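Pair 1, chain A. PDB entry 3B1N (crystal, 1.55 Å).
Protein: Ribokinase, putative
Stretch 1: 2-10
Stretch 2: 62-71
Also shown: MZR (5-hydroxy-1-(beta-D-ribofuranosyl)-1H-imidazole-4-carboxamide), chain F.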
# COMPACT_ATOMS: atom_id res chain seq x y z
N ALA A 2 32.71 -7.20 15.54
CA ALA A 2 31.48 -6.37 15.45
C ALA A 2 31.18 -6.09 13.99
O ALA A 2 32.07 -5.76 13.18
CB ALA A 2 31.67 -5.07 16.20
N THR A 3 29.88 -6.17 13.64
CA THR A 3 29.46 -5.93 12.26
C THR A 3 28.53 -4.72 12.24
O THR A 3 27.60 -4.66 13.06
CB THR A 3 28.69 -7.18 11.73
OG1 THR A 3 29.62 -8.28 11.77
CG2 THR A 3 28.23 -6.96 10.28
N LEU A 4 28.89 -3.72 11.44
CA LEU A 4 28.15 -2.44 11.43
C LEU A 4 26.99 -2.56 10.47
O LEU A 4 27.17 -2.93 9.29
CB LEU A 4 29.05 -1.28 10.95
CG LEU A 4 28.51 0.14 11.14
CD1 LEU A 4 28.47 0.50 12.63
CD2 LEU A 4 29.37 1.15 10.35
N ILE A 5 25.79 -2.26 10.98
CA ILE A 5 24.59 -2.44 10.15
C ILE A 5 23.98 -1.07 9.88
O ILE A 5 23.26 -0.55 10.74
CB ILE A 5 23.54 -3.34 10.88
CG1 ILE A 5 24.17 -4.62 11.47
CG2 ILE A 5 22.37 -3.64 9.90
CD1 ILE A 5 24.82 -5.50 10.45
N CYS A 6 24.24 -0.53 8.69
CA CYS A 6 23.77 0.83 8.37
C CYS A 6 22.48 0.75 7.59
O CYS A 6 22.39 0.05 6.58
CB CYS A 6 24.78 1.52 7.50
SG CYS A 6 26.41 1.69 8.22
N GLY A 7 21.44 1.39 8.08
CA GLY A 7 20.18 1.34 7.33
C GLY A 7 19.09 1.95 8.16
O GLY A 7 19.30 2.46 9.26
N SER A 8 17.88 1.92 7.61
CA SER A 8 16.73 2.51 8.31
C SER A 8 16.40 1.80 9.61
O SER A 8 16.59 0.57 9.75
CB SER A 8 15.51 2.50 7.41
OG SER A 8 15.19 1.17 7.01
N ILE A 9 15.83 2.55 10.55
CA ILE A 9 15.28 1.98 11.79
C ILE A 9 13.87 2.56 11.85
O ILE A 9 13.73 3.80 11.84
CB ILE A 9 16.08 2.41 13.05
CG1 ILE A 9 17.57 2.03 12.87
CG2 ILE A 9 15.50 1.63 14.24
CD1 ILE A 9 18.46 2.58 14.01
N ALA A 10 12.85 1.70 11.81
CA ALA A 10 11.48 2.20 11.50
C ALA A 10 10.45 1.39 12.19
O ALA A 10 10.69 0.25 12.60
CB ALA A 10 11.26 2.18 9.94
N GLY A 62 25.76 -13.21 16.68
CA GLY A 62 26.74 -12.26 16.17
C GLY A 62 26.63 -10.95 16.95
O GLY A 62 25.74 -10.81 17.77
N ASP A 63 27.57 -10.03 16.72
CA ASP A 63 27.65 -8.78 17.47
C ASP A 63 27.28 -7.67 16.51
O ASP A 63 28.09 -7.21 15.76
CB ASP A 63 29.08 -8.57 17.98
CG ASP A 63 29.21 -7.34 18.86
OD1 ASP A 63 28.20 -6.65 19.09
OD2 ASP A 63 30.33 -7.06 19.35
N ALA A 64 26.01 -7.33 16.49
CA ALA A 64 25.49 -6.42 15.45
C ALA A 64 25.40 -5.02 16.01
O ALA A 64 24.79 -4.85 17.04
CB ALA A 64 24.08 -6.92 15.06
N ARG A 65 26.01 -4.06 15.30
CA ARG A 65 25.99 -2.66 15.73
C ARG A 65 25.16 -1.84 14.74
O ARG A 65 25.67 -1.47 13.68
CB ARG A 65 27.43 -2.08 15.83
CG ARG A 65 28.41 -2.97 16.66
CD ARG A 65 28.11 -2.91 18.12
NE ARG A 65 29.05 -3.80 18.85
CZ ARG A 65 30.29 -3.47 19.22
NH1 ARG A 65 30.80 -2.26 19.00
NH2 ARG A 65 31.05 -4.38 19.83
N MET A 66 23.90 -1.59 15.10
CA MET A 66 23.02 -0.77 14.22
C MET A 66 23.50 0.67 14.18
O MET A 66 23.79 1.23 15.24
CB MET A 66 21.59 -0.77 14.75
CG MET A 66 20.94 -2.16 14.74
SD MET A 66 19.38 -2.25 15.69
CE MET A 66 18.59 -0.85 15.05
N MET A 67 23.54 1.21 12.96
CA MET A 67 23.84 2.63 12.78
C MET A 67 22.68 3.23 12.03
O MET A 67 22.44 2.88 10.86
CB MET A 67 25.12 2.80 12.00
CG MET A 67 25.44 4.31 11.75
SD MET A 67 27.09 4.62 11.04
CE MET A 67 28.05 4.71 12.55
N GLY A 68 21.97 4.10 12.71
CA GLY A 68 20.78 4.74 12.11
C GLY A 68 20.25 5.80 13.04
O GLY A 68 20.73 5.95 14.19
N THR A 69 19.23 6.52 12.57
CA THR A 69 18.61 7.56 13.37
C THR A 69 17.15 7.24 13.70
O THR A 69 16.42 6.71 12.84
CB THR A 69 18.67 8.93 12.60
OG1 THR A 69 18.32 8.71 11.22
CG2 THR A 69 20.10 9.46 12.60
N LEU A 70 16.77 7.54 14.95
CA LEU A 70 15.40 7.46 15.48
C LEU A 70 14.93 8.85 15.91
O LEU A 70 15.75 9.78 16.03
CB LEU A 70 15.31 6.53 16.70
CG LEU A 70 15.36 5.04 16.32
CD1 LEU A 70 15.59 4.27 17.66
CD2 LEU A 70 14.05 4.63 15.65
N GLY A 71 13.62 9.00 16.10
CA GLY A 71 13.06 10.32 16.53
C GLY A 71 12.66 10.22 18.00
O GLY A 71 11.99 9.26 18.37
N1 MZR F . 14.10 3.32 2.87
O3 MZR F . 13.90 1.29 4.77
C4 MZR F . 12.71 1.07 4.04
C5 MZR F . 12.26 1.83 2.90
C6 MZR F . 12.95 2.98 2.31
O6 MZR F . 12.37 3.53 1.35
N7 MZR F . 11.09 1.23 2.56
C8 MZR F . 10.86 0.21 3.42
N9 MZR F . 11.86 0.09 4.35
C1' MZR F . 11.99 -0.93 5.40
C2' MZR F . 10.76 -1.21 6.25
O2' MZR F . 10.88 -0.39 7.41
C3' MZR F . 10.86 -2.74 6.48
O3' MZR F . 11.01 -3.17 7.84
C4' MZR F . 12.05 -3.17 5.66
O4' MZR F . 12.17 -2.15 4.69
C5' MZR F . 11.80 -4.51 5.00
O5' MZR F . 13.01 -4.83 4.27
O HOH W 1 32.45 -8.39 18.49
O HOH W 2 18.91 5.30 9.57
O HOH W 3 13.74 6.45 12.43
O HOH W 4 16.27 5.44 10.24

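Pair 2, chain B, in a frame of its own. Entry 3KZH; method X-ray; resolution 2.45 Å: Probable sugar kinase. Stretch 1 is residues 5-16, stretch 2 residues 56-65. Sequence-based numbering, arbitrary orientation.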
# COMPACT_ATOMS: atom_id res chain seq x y z
N LYS B 5 28.54 16.36 0.43
CA LYS B 5 28.28 17.77 0.10
C LYS B 5 28.29 18.05 -1.42
O LYS B 5 28.33 19.22 -1.85
CB LYS B 5 29.29 18.66 0.83
N GLU B 6 28.20 16.98 -2.21
CA GLU B 6 28.19 17.02 -3.67
C GLU B 6 26.94 17.73 -4.23
O GLU B 6 25.89 17.72 -3.59
CB GLU B 6 28.28 15.58 -4.23
CG GLU B 6 29.60 14.85 -3.94
CD GLU B 6 30.73 15.10 -4.96
OE1 GLU B 6 31.47 14.14 -5.26
OE2 GLU B 6 30.90 16.25 -5.44
N PRO B 7 27.06 18.40 -5.41
CA PRO B 7 25.92 19.10 -6.02
C PRO B 7 24.71 18.20 -6.30
O PRO B 7 24.85 17.02 -6.62
CB PRO B 7 26.52 19.67 -7.32
CG PRO B 7 27.71 18.82 -7.59
CD PRO B 7 28.27 18.66 -6.21
N TYR B 8 23.52 18.77 -6.13
CA TYR B 8 22.27 18.05 -6.32
C TYR B 8 21.26 18.80 -7.17
O TYR B 8 21.34 20.02 -7.33
CB TYR B 8 21.64 17.72 -4.95
CG TYR B 8 21.22 18.94 -4.13
CD1 TYR B 8 19.90 19.43 -4.18
CD2 TYR B 8 22.15 19.61 -3.30
CE1 TYR B 8 19.51 20.56 -3.44
CE2 TYR B 8 21.76 20.75 -2.56
CZ TYR B 8 20.45 21.21 -2.64
OH TYR B 8 20.08 22.34 -1.95
N LEU B 9 20.25 18.05 -7.61
CA LEU B 9 19.14 18.59 -8.39
C LEU B 9 17.91 18.46 -7.52
O LEU B 9 17.65 17.40 -6.95
CB LEU B 9 18.90 17.80 -9.68
CG LEU B 9 18.31 18.57 -10.87
CD1 LEU B 9 18.72 17.88 -12.12
CD2 LEU B 9 16.81 18.81 -10.85
N LEU B 10 17.13 19.54 -7.48
CA LEU B 10 15.90 19.55 -6.71
C LEU B 10 14.69 19.40 -7.60
O LEU B 10 14.59 20.03 -8.65
CB LEU B 10 15.80 20.81 -5.85
CG LEU B 10 14.57 21.02 -4.95
CD1 LEU B 10 14.44 19.92 -3.90
CD2 LEU B 10 14.67 22.37 -4.29
N VAL B 11 13.80 18.49 -7.19
CA VAL B 11 12.54 18.26 -7.89
C VAL B 11 11.51 18.60 -6.82
O VAL B 11 11.60 18.11 -5.69
CB VAL B 11 12.39 16.78 -8.38
CG1 VAL B 11 11.06 16.58 -9.12
CG2 VAL B 11 13.55 16.38 -9.29
N PHE B 12 10.58 19.49 -7.15
CA PHE B 12 9.53 19.92 -6.23
C PHE B 12 8.15 19.63 -6.84
O PHE B 12 7.82 20.19 -7.87
CB PHE B 12 9.71 21.43 -5.93
CG PHE B 12 8.73 22.00 -4.92
CD1 PHE B 12 9.00 21.93 -3.54
CD2 PHE B 12 7.55 22.65 -5.34
CE1 PHE B 12 8.12 22.50 -2.57
CE2 PHE B 12 6.66 23.23 -4.40
CZ PHE B 12 6.94 23.16 -3.01
N GLY B 13 7.36 18.79 -6.18
CA GLY B 13 6.03 18.45 -6.68
C GLY B 13 5.33 17.28 -6.00
O GLY B 13 5.85 16.69 -5.06
N ALA B 14 4.18 16.90 -6.55
CA ALA B 14 3.33 15.82 -6.01
C ALA B 14 3.79 14.36 -6.15
O ALA B 14 4.54 14.01 -7.05
CB ALA B 14 1.93 15.98 -6.58
N SER B 15 3.33 13.54 -5.20
CA SER B 15 3.57 12.09 -5.13
C SER B 15 2.20 11.47 -4.95
O SER B 15 1.50 11.78 -3.98
CB SER B 15 4.42 11.68 -3.93
OG SER B 15 5.77 12.04 -4.07
N VAL B 16 1.80 10.61 -5.88
CA VAL B 16 0.51 9.95 -5.81
C VAL B 16 0.67 8.43 -5.81
O VAL B 16 1.51 7.90 -6.53
CB VAL B 16 -0.40 10.32 -7.03
CG1 VAL B 16 -1.83 9.76 -6.85
CG2 VAL B 16 -0.44 11.83 -7.27
N GLY B 56 21.72 7.81 -11.81
CA GLY B 56 22.80 8.31 -10.98
C GLY B 56 22.84 9.77 -10.56
O GLY B 56 23.84 10.17 -9.97
N VAL B 57 21.80 10.55 -10.84
CA VAL B 57 21.78 11.96 -10.43
C VAL B 57 21.48 12.01 -8.94
O VAL B 57 20.64 11.27 -8.44
CB VAL B 57 20.69 12.80 -11.18
CG1 VAL B 57 20.82 14.29 -10.86
CG2 VAL B 57 20.74 12.57 -12.66
N ASN B 58 22.23 12.87 -8.23
CA ASN B 58 22.06 13.10 -6.80
C ASN B 58 20.81 13.98 -6.81
O ASN B 58 20.84 15.13 -7.27
CB ASN B 58 23.29 13.83 -6.24
CG ASN B 58 23.23 14.05 -4.74
OD1 ASN B 58 22.59 13.30 -4.00
ND2 ASN B 58 23.93 15.08 -4.27
N THR B 59 19.71 13.34 -6.44
CA THR B 59 18.39 13.95 -6.48
C THR B 59 17.78 14.24 -5.13
O THR B 59 17.77 13.41 -4.24
CB THR B 59 17.42 13.00 -7.27
OG1 THR B 59 18.05 12.58 -8.49
CG2 THR B 59 16.08 13.70 -7.60
N ASN B 60 17.25 15.45 -5.01
CA ASN B 60 16.54 15.87 -3.82
C ASN B 60 15.10 16.04 -4.29
O ASN B 60 14.79 16.85 -5.17
CB ASN B 60 17.10 17.18 -3.24
CG ASN B 60 16.50 17.54 -1.89
OD1 ASN B 60 15.28 17.52 -1.73
ND2 ASN B 60 17.34 17.90 -0.93
N PHE B 61 14.23 15.19 -3.76
CA PHE B 61 12.81 15.24 -4.09
C PHE B 61 11.99 15.75 -2.91
O PHE B 61 11.76 15.03 -1.94
CB PHE B 61 12.29 13.86 -4.57
CG PHE B 61 10.82 13.86 -4.97
CD1 PHE B 61 10.25 14.96 -5.65
CD2 PHE B 61 10.00 12.78 -4.64
CE1 PHE B 61 8.89 14.99 -5.99
CE2 PHE B 61 8.64 12.78 -4.97
CZ PHE B 61 8.07 13.89 -5.65
N MSE B 62 11.50 16.98 -3.05
CA MSE B 62 10.69 17.62 -2.03
C MSE B 62 9.22 17.47 -2.43
O MSE B 62 8.78 18.05 -3.41
CB MSE B 62 11.09 19.09 -1.89
CG MSE B 62 10.55 19.80 -0.64
SE MSE B 62 11.09 21.65 -0.62
CE MSE B 62 12.95 21.34 -0.34
N SER B 63 8.49 16.70 -1.64
CA SER B 63 7.10 16.44 -1.94
C SER B 63 6.20 16.71 -0.75
O SER B 63 6.59 17.40 0.20
CB SER B 63 6.94 15.00 -2.42
OG SER B 63 5.72 14.79 -3.12
N ILE B 64 4.97 16.20 -0.85
CA ILE B 64 3.95 16.31 0.18
C ILE B 64 3.45 14.89 0.51
O ILE B 64 2.78 14.26 -0.30
CB ILE B 64 2.76 17.18 -0.30
CG1 ILE B 64 3.21 18.64 -0.53
CG2 ILE B 64 1.62 17.10 0.68
CD1 ILE B 64 2.20 19.51 -1.25
N LEU B 65 3.82 14.40 1.68
CA LEU B 65 3.39 13.09 2.13
C LEU B 65 2.33 13.21 3.22
O LEU B 65 2.00 14.33 3.64
CB LEU B 65 4.58 12.26 2.63
CG LEU B 65 5.62 11.84 1.60
CD1 LEU B 65 6.77 11.22 2.33
CD2 LEU B 65 5.05 10.89 0.57

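Two neighbouring parallel strands fix the path of the backbone but leave open how the space on their faces and beyond their ends is filled, and pairs 1 and 2 make a worked example. Over 14 central residues the backbones superpose with an RMSD of 0.5 Å, and the strands cross at -27° in pair 1 and -21° in pair 2. The register is the same: Thr A3, Leu A4, Ile A5 and Cys A6 bridge to Ala A64, Arg A65, Met A66 and Met A67, as Leu B9, Leu B10, Val B11 and Phe B12 do to Thr B59, Asn B60, Phe B61 and Met B62.

Five backbone hydrogen bonds recur in matching places, since amide and carbonyl groups can pair in this register whatever the side chains are. Ile A5 N donates to Arg A65 O and Met A67 N to Ile A5 O, both at 2.8 Å; their counterparts are Val B11 N to Asn B60 O at 2.8 Å and Met B62 N to Val B11 O at 2.9 Å. The ladder loosens at its last rung. Gly A7 N to Met A67 O is weak at 3.3 Å, and Gly B13 N reaches Met B62 O at 3.2 Å.

On the face carrying Leu A4 and Met A67, one solution is kept almost unchanged. Leu A4 and Leu B10 share the t, p rotamer; Leu A4 CD1 lies 4.1 Å from Met A67 CB, and Leu B10 CD1 lies 4.0 Å from CB of Met B62, a selenomethionine. The next position differs in bulk. Cys A6 SG meets Met A67 SD at 4.1 Å, whereas Phe B12 brings CD1 to 3.6 Å from Met B62 SE, which sits at the edge of the ring.

The face of Ile A5 and Met A66 shows volume moving between positions. In pair 1, Ile A5 CG1 lies 4.3 Å from Ala A64 CB; in pair 2, Val B11 CG2 is 4.1 Å from Thr B59 CG2, the smaller residue of the first strand now facing the larger one of the second. Met A66 extends so that its CE comes within 3.6 Å of Ile A9 CD1. The matched Phe B61 instead turns its ring edge to Ser B15, with CE2 3.1 Å from Ser B15 OG.

The sharpest contrast lies beyond the bridges, where Ile A9 matches Ser B15 and Gly A68 matches Ser B63. Ile A9 covers Gly A68, with CD1 3.7 Å from Gly A68 CA, and packs CG2 3.6 Å from Leu A70 CD2. A CB on Gly A68 would clash with Ile A9 CD1 and Gly A7 O. Pair 2 has a side chain there and makes the junction polar: Ser B15 OG donates to Ser B63 OG at 2.9 Å, and Ser B63 OG donates to Gly B13 O at 2.7 Å. One scaffold thus accommodates either an apolar plug over a glycine or a short hydroxyl relay.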